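PDB 5CML: OsmC family protein from Rhodothermus marinus, which acts as a carboxyl esterase, the part present here being the alpha/beta-hydrolase esterase domain that the full-length protein carries together with an OsmC domain. Local coordinates for residues 6-11 with 16-21; 44-49 with 235-240; 102-107 with 242-247; 108-113 with 138-143; 179-184 with 209-214. All coordinates share one frame; numbering follows the deposited sequence.

Contact 1. Residues 6-11 with 16-21; sequences VTFENN and LAARLD
Val6 and Phe8 pair with Ala18 and Leu16 across an antiparallel beta hairpin, each couple closing a hydrogen-bonded pair with two N-H...O bonds. The shortest of the four runs from Leu16 N to Phe8 O at 2.7 Å. Between these rungs Thr7 and Ala17 form the non-hydrogen-bonded pair, their CA atoms 4.5 Å apart and their side chains on the exposed face of the sheet. The strand directions make an angle of 143°, which reflects the twist of the paired strands.

The other face is apolar. Phe8 has CG between its backbone N and carbonyl carbon (chi1 54°), which lays the ring across its cross-strand neighbour. Leu16 CB sits over one face, 4.1 Å from the centroid of the Phe8 ring, in a CH-pi contact, while Leu16 CD1 approaches Phe8 CE2 at 3.6 Å. Ala18 CB meets the same ring at its edge, in plane, 4.0 Å from Phe8 CE1. Further along, Val6 splits its branches: CG2 packs on Ala18 CB at 3.8 Å and CG1 on Leu20 CB.

This face is covered by helix 85-98, where Phe94 meets both Val6 and Phe8, and Leu62 of strand 59-65, the next strand inward, touches Val6, Ala18 and Leu20.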
# COMPACT_ATOMS: atom_id res chain seq x y z
N VAL A 6 6.73 -14.74 6.99
CA VAL A 6 6.62 -15.54 5.79
C VAL A 6 7.70 -15.16 4.82
O VAL A 6 8.25 -14.06 4.86
CB VAL A 6 5.25 -15.40 5.09
CG1 VAL A 6 4.12 -15.74 6.06
CG2 VAL A 6 5.06 -14.02 4.47
N THR A 7 8.01 -16.09 3.94
CA THR A 7 8.98 -15.87 2.89
C THR A 7 8.41 -16.38 1.57
O THR A 7 7.66 -17.35 1.54
CB THR A 7 10.32 -16.55 3.20
OG1 THR A 7 10.80 -16.09 4.47
CG2 THR A 7 11.32 -16.18 2.19
N PHE A 8 8.75 -15.71 0.49
CA PHE A 8 8.34 -16.14 -0.83
C PHE A 8 9.29 -15.57 -1.85
O PHE A 8 10.08 -14.69 -1.54
CB PHE A 8 6.91 -15.71 -1.16
CG PHE A 8 6.67 -14.23 -1.00
CD1 PHE A 8 6.32 -13.70 0.22
CD2 PHE A 8 6.82 -13.37 -2.09
CE1 PHE A 8 6.11 -12.34 0.37
CE2 PHE A 8 6.62 -12.02 -1.95
CZ PHE A 8 6.26 -11.50 -0.71
N GLU A 9 9.20 -16.09 -3.07
CA GLU A 9 10.11 -15.69 -4.14
C GLU A 9 9.42 -14.87 -5.21
O GLU A 9 8.22 -15.03 -5.43
CB GLU A 9 10.75 -16.92 -4.77
CG GLU A 9 11.76 -17.60 -3.88
CD GLU A 9 12.48 -18.73 -4.59
OE1 GLU A 9 12.40 -18.81 -5.84
OE2 GLU A 9 13.12 -19.54 -3.89
N ASN A 10 10.17 -14.00 -5.87
CA ASN A 10 9.64 -13.34 -7.05
C ASN A 10 10.05 -14.16 -8.27
O ASN A 10 10.60 -15.27 -8.15
CB ASN A 10 10.11 -11.87 -7.15
CG ASN A 10 11.61 -11.72 -7.22
OD1 ASN A 10 12.33 -12.66 -7.56
ND2 ASN A 10 12.09 -10.52 -6.88
N ASN A 11 9.75 -13.64 -9.46
CA ASN A 11 9.94 -14.44 -10.66
C ASN A 11 11.42 -14.52 -11.08
O ASN A 11 11.76 -15.22 -12.04
CB ASN A 11 9.05 -13.90 -11.79
CG ASN A 11 9.35 -12.47 -12.14
OD1 ASN A 11 10.44 -11.97 -11.91
ND2 ASN A 11 8.35 -11.79 -12.71
N LEU A 16 11.93 -12.88 -0.75
CA LEU A 16 11.29 -11.73 -0.13
C LEU A 16 10.70 -12.14 1.21
O LEU A 16 10.28 -13.28 1.37
CB LEU A 16 10.21 -11.16 -1.06
CG LEU A 16 10.69 -10.71 -2.44
CD1 LEU A 16 9.56 -10.64 -3.44
CD2 LEU A 16 11.36 -9.36 -2.32
N ALA A 17 10.69 -11.22 2.17
CA ALA A 17 10.09 -11.51 3.48
C ALA A 17 8.91 -10.59 3.71
O ALA A 17 8.87 -9.47 3.21
CB ALA A 17 11.10 -11.36 4.59
N ALA A 18 7.97 -11.07 4.50
CA ALA A 18 6.81 -10.28 4.87
C ALA A 18 6.29 -10.79 6.20
O ALA A 18 6.80 -11.76 6.74
CB ALA A 18 5.74 -10.36 3.79
N ARG A 19 5.29 -10.10 6.73
CA ARG A 19 4.65 -10.49 7.98
C ARG A 19 3.18 -10.73 7.69
O ARG A 19 2.55 -9.93 7.01
CB ARG A 19 4.83 -9.42 9.05
CG ARG A 19 6.28 -9.17 9.44
CD ARG A 19 6.81 -10.25 10.36
NE ARG A 19 6.69 -9.83 11.75
CZ ARG A 19 6.81 -10.65 12.80
NH1 ARG A 19 7.05 -11.94 12.63
NH2 ARG A 19 6.68 -10.16 14.03
N LEU A 20 2.66 -11.85 8.18
CA LEU A 20 1.27 -12.22 7.99
C LEU A 20 0.55 -12.18 9.34
O LEU A 20 0.91 -12.89 10.27
CB LEU A 20 1.17 -13.62 7.37
CG LEU A 20 -0.24 -14.16 7.18
CD1 LEU A 20 -1.02 -13.30 6.21
CD2 LEU A 20 -0.19 -15.61 6.70
N ASP A 21 -0.44 -11.30 9.43
CA ASP A 21 -1.21 -11.10 10.65
C ASP A 21 -2.55 -11.80 10.49
O ASP A 21 -3.28 -11.51 9.53
CB ASP A 21 -1.42 -9.61 10.92
CG ASP A 21 -0.12 -8.84 11.14
OD1 ASP A 21 0.93 -9.44 11.41
OD2 ASP A 21 -0.15 -7.60 11.06

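Contact 2. Residues 44-49 with 235-240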
# COMPACT_ATOMS: atom_id res chain seq x y z
N LEU A 44 7.47 0.62 14.08
CA LEU A 44 6.42 0.07 13.23
C LEU A 44 5.07 0.16 13.89
O LEU A 44 4.16 -0.60 13.53
CB LEU A 44 6.72 -1.38 12.87
CG LEU A 44 7.93 -1.56 11.96
CD1 LEU A 44 8.30 -3.03 11.92
CD2 LEU A 44 7.62 -1.02 10.57
N LYS A 45 4.91 1.07 14.84
CA LYS A 45 3.66 1.15 15.57
C LYS A 45 2.48 1.46 14.64
O LYS A 45 1.39 0.95 14.85
CB LYS A 45 3.76 2.18 16.70
CG LYS A 45 2.54 2.25 17.58
CD LYS A 45 2.75 3.16 18.79
CE LYS A 45 1.61 3.03 19.79
NZ LYS A 45 1.74 4.01 20.91
N ALA A 46 2.69 2.27 13.61
CA ALA A 46 1.57 2.63 12.74
C ALA A 46 1.06 1.43 11.98
O ALA A 46 -0.16 1.17 11.94
CB ALA A 46 1.97 3.76 11.76
N VAL A 47 1.95 0.67 11.35
CA VAL A 47 1.48 -0.43 10.52
C VAL A 47 0.90 -1.56 11.38
O VAL A 47 -0.09 -2.18 10.98
CB VAL A 47 2.59 -0.96 9.59
CG1 VAL A 47 3.67 -1.74 10.35
CG2 VAL A 47 1.96 -1.79 8.47
N THR A 48 1.46 -1.82 12.55
CA THR A 48 0.92 -2.89 13.39
C THR A 48 -0.42 -2.47 14.02
O THR A 48 -1.30 -3.30 14.21
CB THR A 48 1.90 -3.34 14.49
OG1 THR A 48 2.28 -2.23 15.30
CG2 THR A 48 3.16 -3.96 13.87
N THR A 49 -0.60 -1.18 14.28
CA THR A 49 -1.88 -0.69 14.77
C THR A 49 -2.96 -0.81 13.69
O THR A 49 -4.08 -1.23 13.99
CB THR A 49 -1.76 0.76 15.27
OG1 THR A 49 -0.83 0.80 16.36
CG2 THR A 49 -3.10 1.31 15.77
N ASP A 235 -3.22 7.03 17.31
CA ASP A 235 -4.67 7.21 17.27
C ASP A 235 -5.14 7.34 15.81
O ASP A 235 -6.23 6.87 15.44
CB ASP A 235 -5.10 8.42 18.09
CG ASP A 235 -5.07 8.17 19.59
OD1 ASP A 235 -5.01 6.99 20.01
OD2 ASP A 235 -5.15 9.15 20.35
N ASP A 236 -4.31 7.98 14.99
CA ASP A 236 -4.61 8.12 13.57
C ASP A 236 -4.50 6.77 12.85
O ASP A 236 -5.32 6.45 11.99
CB ASP A 236 -3.68 9.14 12.91
CG ASP A 236 -3.87 10.54 13.47
OD1 ASP A 236 -5.00 10.89 13.86
OD2 ASP A 236 -2.88 11.31 13.51
N ALA A 237 -3.49 6.00 13.19
CA ALA A 237 -3.34 4.66 12.61
C ALA A 237 -4.53 3.75 12.98
O ALA A 237 -5.05 3.02 12.14
CB ALA A 237 -2.02 4.02 13.07
N ALA A 238 -4.99 3.81 14.23
CA ALA A 238 -6.13 2.99 14.64
C ALA A 238 -7.40 3.36 13.88
O ALA A 238 -8.19 2.50 13.50
CB ALA A 238 -6.37 3.12 16.16
N PHE A 239 -7.60 4.65 13.72
CA PHE A 239 -8.70 5.23 12.96
C PHE A 239 -8.70 4.70 11.52
O PHE A 239 -9.72 4.22 11.02
CB PHE A 239 -8.52 6.75 13.03
CG PHE A 239 -9.41 7.57 12.13
CD1 PHE A 239 -10.79 7.56 12.27
CD2 PHE A 239 -8.85 8.45 11.23
CE1 PHE A 239 -11.60 8.40 11.51
CE2 PHE A 239 -9.65 9.28 10.44
CZ PHE A 239 -11.03 9.25 10.58
N VAL A 240 -7.55 4.77 10.87
CA VAL A 240 -7.44 4.28 9.50
C VAL A 240 -7.82 2.80 9.44
O VAL A 240 -8.65 2.41 8.64
CB VAL A 240 -6.03 4.51 8.92
CG1 VAL A 240 -5.86 3.78 7.57
CG2 VAL A 240 -5.77 5.99 8.73
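Two helices that flank the central sheet of the alpha/beta-hydrolase fold, 45-56 and the C-terminal 234-252, touch here through Ala46 and Thr49 on one and Ala237 and Ala238 on the other. Small side chains allow a close approach: the axes of the two short helical segments come within 8.3 Å and run in nearly the same direction, 29° apart. Ala237 points its methyl at the other helix, where Ala237 CB lies 3.6 Å from Ala46 O and 3.9 Å from Thr49 CB.

Thr49 adds the contact with Ala238. With CG2 anti to the backbone N, the Thr49 methyl rests on the opposing main chain, CG2 lying 3.5 Å from Ala238 N and 3.8 Å from Ala238 CB. The hydroxyl turns back into its own helix: Thr49 OG1 donates to Lys45 O at 2.7 Å, and Thr49 N reaches that oxygen from the opposite face of the carbonyl plane. A serine here would lack the methyl and would probably open a gap against the backbone of Ala238.

On the sheet side, Val47 packs on Phe34 and His36 of strand 30-36 and on Arg63 of strand 59-65. Loop residues complete the surroundings, Phe38 against Ala46 and Leu224 against Val240 of the other helix.

Contact 3. Residues 102-107 with 242-247; sequences PALLIG and EVLGAW
Leu104 and Ile106 meet Leu244 where a central strand of the alpha/beta-hydrolase sheet lies beneath the C-terminal helix. The strand, 104-108, runs into what is probably the nucleophile elbow, with Gly107 as the first glycine of a GxSxG pattern; the helix is 234-252.

Apolar packing makes up the whole of the direct contact. Because residues alternate along a strand, Leu104 and Ile106 emerge on the same face of the sheet, and the one leucine of the helix answers both. Leu244 has CG anti to its backbone N (chi1 -161°), which extends the side chain to the strand and bridges backbones whose CA atoms are 9.1 Å apart between Ile106 and Leu244. Its two methyls divide the work. Leu244 CD2 meets Leu104 CD2 at 3.8 Å, the two side chains crossing at a slant, whereas Leu244 CD1 faces Ile106 tip to tip. Flanking this patch, Leu244 also packs on Phe195 of strand 192-196 and Ala129 of strand 127-131, while Ala32 and Phe34 of strand 30-36 touch Leu104 and Ile106, respectively.

Polar bonds belong to the surroundings. The strand is hydrogen-bonded through its backbone to the sheet on both sides, Leu104 with Leu33 and Leu105 with Ala127 and Ala129. The helix is tied down by Gly245 O, which takes a hydrogen bond from the hydroxyl of Tyr59.

At the Ile106 end the methyl is cupped by three carbons: Leu244 CD1 lies 3.8 Å from Ile106 CG2, 3.8 Å from Ile106 CD1 and 3.9 Å from Ile106 CG1.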
# COMPACT_ATOMS: atom_id res chain seq x y z
N PRO A 102 -5.92 -12.27 -2.59
CA PRO A 102 -6.38 -11.15 -1.76
C PRO A 102 -7.58 -10.44 -2.37
O PRO A 102 -7.63 -10.17 -3.58
CB PRO A 102 -5.16 -10.21 -1.71
CG PRO A 102 -4.39 -10.55 -2.99
CD PRO A 102 -4.59 -12.03 -3.19
N ALA A 103 -8.55 -10.15 -1.51
CA ALA A 103 -9.77 -9.47 -1.90
C ALA A 103 -9.66 -7.98 -1.64
O ALA A 103 -10.47 -7.22 -2.13
CB ALA A 103 -10.96 -10.04 -1.16
N LEU A 104 -8.64 -7.57 -0.89
CA LEU A 104 -8.44 -6.16 -0.53
C LEU A 104 -6.97 -5.82 -0.72
O LEU A 104 -6.10 -6.55 -0.22
CB LEU A 104 -8.85 -5.89 0.92
CG LEU A 104 -8.57 -4.53 1.57
CD1 LEU A 104 -9.31 -3.43 0.88
CD2 LEU A 104 -8.96 -4.56 3.04
N LEU A 105 -6.70 -4.75 -1.47
CA LEU A 105 -5.36 -4.20 -1.55
C LEU A 105 -5.34 -2.89 -0.79
O LEU A 105 -6.24 -2.06 -0.95
CB LEU A 105 -4.96 -3.93 -3.00
CG LEU A 105 -4.79 -5.14 -3.90
CD1 LEU A 105 -4.32 -4.68 -5.32
CD2 LEU A 105 -3.82 -6.19 -3.33
N ILE A 106 -4.28 -2.71 -0.01
CA ILE A 106 -4.06 -1.49 0.77
C ILE A 106 -2.66 -0.99 0.47
O ILE A 106 -1.71 -1.76 0.52
CB ILE A 106 -4.16 -1.74 2.30
CG1 ILE A 106 -5.43 -2.52 2.66
CG2 ILE A 106 -4.08 -0.41 3.06
CD1 ILE A 106 -5.38 -3.15 4.09
N GLY A 107 -2.53 0.30 0.17
CA GLY A 107 -1.22 0.87 -0.08
C GLY A 107 -1.00 2.19 0.63
O GLY A 107 -1.84 3.07 0.56
N GLU A 242 -9.60 0.89 11.51
CA GLU A 242 -10.99 0.58 11.87
C GLU A 242 -11.96 0.99 10.76
O GLU A 242 -12.87 0.25 10.40
CB GLU A 242 -11.37 1.25 13.22
CG GLU A 242 -10.59 0.68 14.39
CD GLU A 242 -10.97 1.24 15.74
OE1 GLU A 242 -11.92 2.04 15.83
OE2 GLU A 242 -10.32 0.85 16.73
N VAL A 243 -11.75 2.18 10.20
CA VAL A 243 -12.62 2.64 9.13
C VAL A 243 -12.43 1.78 7.88
O VAL A 243 -13.39 1.41 7.23
CB VAL A 243 -12.35 4.11 8.81
CG1 VAL A 243 -13.10 4.57 7.58
CG2 VAL A 243 -12.74 5.01 10.03
N LEU A 244 -11.18 1.49 7.56
CA LEU A 244 -10.87 0.69 6.37
C LEU A 244 -11.54 -0.68 6.47
O LEU A 244 -12.18 -1.15 5.51
CB LEU A 244 -9.34 0.59 6.21
CG LEU A 244 -8.72 0.19 4.88
CD1 LEU A 244 -7.21 0.04 5.08
CD2 LEU A 244 -9.30 -1.02 4.34
N GLY A 245 -11.42 -1.32 7.62
CA GLY A 245 -12.00 -2.65 7.79
C GLY A 245 -13.52 -2.62 7.65
O GLY A 245 -14.11 -3.48 7.03
N ALA A 246 -14.15 -1.62 8.25
CA ALA A 246 -15.60 -1.50 8.18
C ALA A 246 -16.07 -1.25 6.75
O ALA A 246 -17.06 -1.81 6.28
CB ALA A 246 -16.08 -0.38 9.13
N TRP A 247 -15.35 -0.37 6.06
CA TRP A 247 -15.70 -0.04 4.69
C TRP A 247 -15.56 -1.24 3.76
O TRP A 247 -16.44 -1.53 2.98
CB TRP A 247 -14.83 1.11 4.21
CG TRP A 247 -14.99 1.43 2.78
CD1 TRP A 247 -15.97 2.21 2.22
CD2 TRP A 247 -14.16 0.99 1.71
NE1 TRP A 247 -15.80 2.27 0.85
CE2 TRP A 247 -14.68 1.54 0.52
CE3 TRP A 247 -13.01 0.19 1.64
CZ2 TRP A 247 -14.10 1.32 -0.72
CZ3 TRP A 247 -12.43 -0.02 0.40
CH2 TRP A 247 -12.98 0.53 -0.76

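Contact 4. Residues 108-113 with 138-143; sequences HSLGGA and AHVRHL
One methyl of Leu110 carries the contact. Leu110 CD2 touches Val140 CG1 at 3.9 Å and Val140 CG2 slightly farther off, so that it bears on both branches of the valine; Leu143 CD1 comes to Leu110 CD2 at 4.0 Å. Leu110 and Val140 cross at a slant, whereas Leu110 and Leu143 slide past one another in opposite directions. The leucine's CB does not aim straight at residues 138-143; chi2 (-173°) sets CD1 anti to CA and turns the other branch, CD2, to them. Phe66 also packs against Leu110, while Val140 is backed by Leu173 and Leu176 of helix 170-179 and Leu143 by Ile202.

Leu110 opens helix 110-118 immediately after Ser109, probably the nucleophile on the elbow of an alpha/beta hydrolase. The sharp turn shows in the backbone of Ser109, with phi 60° and psi -130°. It brings the chain close on itself: a CB on Gly111 would clash with His108 O, and one on Gly112 would be crowded by Ser109 O.

Ser109 OG is hydrogen-bonded to His229 NE2, and with Asp200 they probably form the Ser-His-Asp triad. Within the elbow itself, Ser109 CB lies over the centre of the His108 ring, 3.7 Å above its plane. That ring is held at both nitrogens, ND1 by Cys37 N and NE2 by His229 O, and stacks with Phe38.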
# COMPACT_ATOMS: atom_id res chain seq x y z
N HIS A 108 0.15 2.34 1.27
CA HIS A 108 0.52 3.59 1.91
C HIS A 108 1.65 4.26 1.13
O HIS A 108 2.60 3.60 0.72
CB HIS A 108 0.93 3.34 3.36
CG HIS A 108 1.74 4.44 3.97
ND1 HIS A 108 3.08 4.30 4.29
CD2 HIS A 108 1.39 5.69 4.35
CE1 HIS A 108 3.52 5.42 4.84
NE2 HIS A 108 2.52 6.29 4.87
N SER A 109 1.51 5.57 0.91
CA SER A 109 2.53 6.40 0.28
C SER A 109 2.82 5.87 -1.14
O SER A 109 1.89 5.63 -1.92
CB SER A 109 3.78 6.45 1.17
OG SER A 109 4.75 7.35 0.67
N LEU A 110 4.08 5.67 -1.45
CA LEU A 110 4.45 5.07 -2.74
C LEU A 110 3.78 3.72 -2.96
O LEU A 110 3.49 3.34 -4.09
CB LEU A 110 5.97 4.91 -2.86
CG LEU A 110 6.75 6.18 -3.14
CD1 LEU A 110 8.18 5.79 -3.39
CD2 LEU A 110 6.20 6.96 -4.35
N GLY A 111 3.56 2.98 -1.87
CA GLY A 111 2.84 1.72 -1.95
C GLY A 111 1.41 1.90 -2.41
O GLY A 111 0.83 1.00 -3.00
N GLY A 112 0.83 3.07 -2.12
CA GLY A 112 -0.51 3.38 -2.58
C GLY A 112 -0.54 3.54 -4.10
O GLY A 112 -1.44 3.03 -4.80
N ALA A 113 0.44 4.26 -4.63
CA ALA A 113 0.52 4.40 -6.06
C ALA A 113 0.69 3.02 -6.70
O ALA A 113 0.06 2.70 -7.70
CB ALA A 113 1.65 5.33 -6.44
N ALA A 138 4.94 13.62 -11.30
CA ALA A 138 5.54 14.83 -10.79
C ALA A 138 5.63 14.80 -9.26
O ALA A 138 6.64 15.20 -8.67
CB ALA A 138 4.77 16.06 -11.27
N HIS A 139 4.59 14.29 -8.62
CA HIS A 139 4.57 14.27 -7.16
C HIS A 139 5.44 13.12 -6.61
O HIS A 139 5.97 13.22 -5.51
CB HIS A 139 3.13 14.21 -6.66
CG HIS A 139 2.42 15.52 -6.78
ND1 HIS A 139 1.65 15.86 -7.87
CD2 HIS A 139 2.38 16.59 -5.95
CE1 HIS A 139 1.18 17.08 -7.71
NE2 HIS A 139 1.60 17.55 -6.55
N VAL A 140 5.62 12.06 -7.39
CA VAL A 140 6.61 11.06 -7.02
C VAL A 140 8.04 11.61 -7.18
O VAL A 140 8.88 11.38 -6.31
CB VAL A 140 6.44 9.77 -7.87
CG1 VAL A 140 7.54 8.75 -7.54
CG2 VAL A 140 5.07 9.16 -7.59
N ARG A 141 8.32 12.33 -8.27
CA ARG A 141 9.65 12.90 -8.47
C ARG A 141 10.09 13.80 -7.32
O ARG A 141 11.28 13.88 -7.01
CB ARG A 141 9.72 13.69 -9.78
CG ARG A 141 9.83 12.79 -10.98
CD ARG A 141 10.24 13.55 -12.22
NE ARG A 141 9.22 14.49 -12.67
CZ ARG A 141 8.21 14.17 -13.47
NH1 ARG A 141 8.05 12.91 -13.90
NH2 ARG A 141 7.35 15.11 -13.84
N HIS A 142 9.13 14.47 -6.70
CA HIS A 142 9.42 15.30 -5.53
C HIS A 142 10.12 14.51 -4.43
O HIS A 142 10.90 15.06 -3.64
CB HIS A 142 8.12 15.91 -5.01
CG HIS A 142 8.31 16.86 -3.87
ND1 HIS A 142 7.95 16.56 -2.57
CD2 HIS A 142 8.84 18.10 -3.84
CE1 HIS A 142 8.25 17.58 -1.79
NE2 HIS A 142 8.79 18.54 -2.54
N LEU A 143 9.85 13.21 -4.38
CA LEU A 143 10.33 12.32 -3.31
C LEU A 143 11.63 11.58 -3.62
O LEU A 143 12.23 10.99 -2.72
CB LEU A 143 9.26 11.26 -3.01
CG LEU A 143 7.84 11.75 -2.78
CD1 LEU A 143 6.89 10.55 -2.67
CD2 LEU A 143 7.73 12.64 -1.55

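Contact 5. Residues 179-184 with 209-214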
# COMPACT_ATOMS: atom_id res chain seq x y z
N VAL A 179 2.26 3.22 -17.45
CA VAL A 179 0.88 2.70 -17.35
C VAL A 179 -0.13 3.81 -17.14
O VAL A 179 -1.29 3.68 -17.56
CB VAL A 179 0.69 1.64 -16.22
CG1 VAL A 179 1.61 0.47 -16.42
CG2 VAL A 179 0.88 2.24 -14.83
N ASN A 180 0.34 4.90 -16.53
CA ASN A 180 -0.44 6.09 -16.15
C ASN A 180 -1.43 5.78 -15.02
O ASN A 180 -2.44 5.09 -15.17
CB ASN A 180 -1.17 6.71 -17.34
CG ASN A 180 -1.82 8.05 -16.97
OD1 ASN A 180 -3.03 8.12 -16.77
ND2 ASN A 180 -1.01 9.09 -16.85
N LEU A 181 -1.09 6.30 -13.85
CA LEU A 181 -1.86 5.99 -12.67
C LEU A 181 -3.32 6.45 -12.78
O LEU A 181 -4.24 5.71 -12.42
CB LEU A 181 -1.17 6.58 -11.45
CG LEU A 181 -1.78 6.23 -10.12
CD1 LEU A 181 -1.87 4.71 -9.95
CD2 LEU A 181 -0.92 6.84 -9.05
N GLU A 182 -3.56 7.65 -13.32
CA GLU A 182 -4.93 8.13 -13.45
C GLU A 182 -5.76 7.23 -14.38
O GLU A 182 -6.92 6.94 -14.06
CB GLU A 182 -4.92 9.59 -13.90
CG GLU A 182 -4.71 10.51 -12.68
CD GLU A 182 -4.31 11.93 -13.04
OE1 GLU A 182 -5.21 12.74 -13.35
OE2 GLU A 182 -3.10 12.25 -13.01
N ASP A 183 -5.18 6.72 -15.47
CA ASP A 183 -5.89 5.80 -16.37
C ASP A 183 -6.24 4.51 -15.63
O ASP A 183 -7.34 3.99 -15.76
CB ASP A 183 -5.07 5.43 -17.62
CG ASP A 183 -5.06 6.52 -18.68
OD1 ASP A 183 -5.85 7.49 -18.56
OD2 ASP A 183 -4.27 6.39 -19.67
N GLN A 184 -5.28 3.99 -14.88
CA GLN A 184 -5.50 2.76 -14.13
C GLN A 184 -6.63 2.93 -13.12
O GLN A 184 -7.49 2.05 -12.97
CB GLN A 184 -4.20 2.32 -13.44
CG GLN A 184 -3.14 1.80 -14.40
CD GLN A 184 -3.55 0.49 -15.06
OE1 GLN A 184 -3.42 -0.58 -14.47
NE2 GLN A 184 -4.05 0.58 -16.27
N ALA A 209 -7.31 14.64 -4.18
CA ALA A 209 -8.36 15.21 -5.02
C ALA A 209 -8.18 14.74 -6.47
O ALA A 209 -9.14 14.44 -7.16
CB ALA A 209 -8.35 16.72 -4.95
N CYS A 210 -6.93 14.68 -6.90
CA CYS A 210 -6.58 14.22 -8.22
C CYS A 210 -7.02 12.78 -8.45
O CYS A 210 -7.63 12.44 -9.46
CB CYS A 210 -5.06 14.36 -8.38
SG CYS A 210 -4.38 13.78 -9.89
N LEU A 211 -6.71 11.92 -7.47
CA LEU A 211 -7.09 10.52 -7.59
C LEU A 211 -8.61 10.38 -7.54
O LEU A 211 -9.18 9.58 -8.28
CB LEU A 211 -6.42 9.67 -6.50
CG LEU A 211 -4.91 9.45 -6.68
CD1 LEU A 211 -4.24 8.92 -5.39
CD2 LEU A 211 -4.65 8.47 -7.81
N PHE A 212 -9.28 11.15 -6.68
CA PHE A 212 -10.73 11.05 -6.58
C PHE A 212 -11.41 11.47 -7.87
O PHE A 212 -12.37 10.84 -8.31
CB PHE A 212 -11.23 11.89 -5.39
CG PHE A 212 -12.68 11.68 -5.06
CD1 PHE A 212 -13.66 12.41 -5.72
CD2 PHE A 212 -13.07 10.77 -4.10
CE1 PHE A 212 -15.00 12.22 -5.42
CE2 PHE A 212 -14.42 10.59 -3.80
CZ PHE A 212 -15.37 11.31 -4.45
N GLN A 213 -10.92 12.53 -8.50
CA GLN A 213 -11.51 12.98 -9.76
C GLN A 213 -11.31 11.96 -10.88
O GLN A 213 -12.17 11.82 -11.77
CB GLN A 213 -10.92 14.34 -10.13
CG GLN A 213 -11.33 15.45 -9.18
CD GLN A 213 -10.76 16.80 -9.57
OE1 GLN A 213 -10.99 17.27 -10.69
NE2 GLN A 213 -10.01 17.43 -8.67
N ALA A 214 -10.19 11.25 -10.84
CA ALA A 214 -9.87 10.27 -11.88
C ALA A 214 -10.77 9.05 -11.74
O ALA A 214 -11.16 8.43 -12.73
CB ALA A 214 -8.41 9.85 -11.79
O HOH W 1 -7.60 13.62 -11.93
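The carboxylate of Glu182 presents one face to Cys210, whose SG, modelled in two conformers and so less certain, stands in one of them almost directly above Glu182 CD at 3.7 Å and about equally far from both oxygens. A water hydrogen-bonded to OE1 lies out of the carboxylate plane, on the same side as the sulfur. The contact pairs helix 181-187 with helix 206-214 of the alpha/beta-hydrolase domain and includes Cys210, which forms a disulfide with Cys135 seen in this protein.

Behind the carboxylate the aliphatic part of Glu182 rests on the second helix, CG meeting Ala214 CB at 3.9 Å. Deeper in, Leu181 CD2 and Leu211 CD2 are 4.3 Å apart, and both leucines reach Leu116 of helix 110-118. An alanine here in place of Glu182 would remove CG and the carboxylate, and would probably leave the Ala214 methyl with less cover and the water without its carboxylate partner.

The first of the two helices is started by Asn180, the N-cap, whose OD1 accepts from Asp183 N at 2.9 Å. Its positive phi (69°) marks the break from the preceding helix 170-179.

Between the two helices, the single water donates to Glu182 OE1 at 2.9 Å and to Cys210 O at 2.7 Å.

From the N terminus, contact 1 closes first, a short hairpin at the edge of the main sheet that is complete before any other contact opens. Contact 2 then opens at 44-49 and contact 3 at 102-107; neither closes until the C-terminal helix 234-252, and because their segments alternate along the chain the two long loops cross. That one helix thus ties helix 45-56 to strand 104-108. Contacts 4 and 5 lie in series within both loops. Contact 4 links the start of helix 110-118 to 138-143, and contact 5 joins helices 181-187 and 206-214; the two meet where Ala113 O lies 3.6 Å from Leu181 CD1.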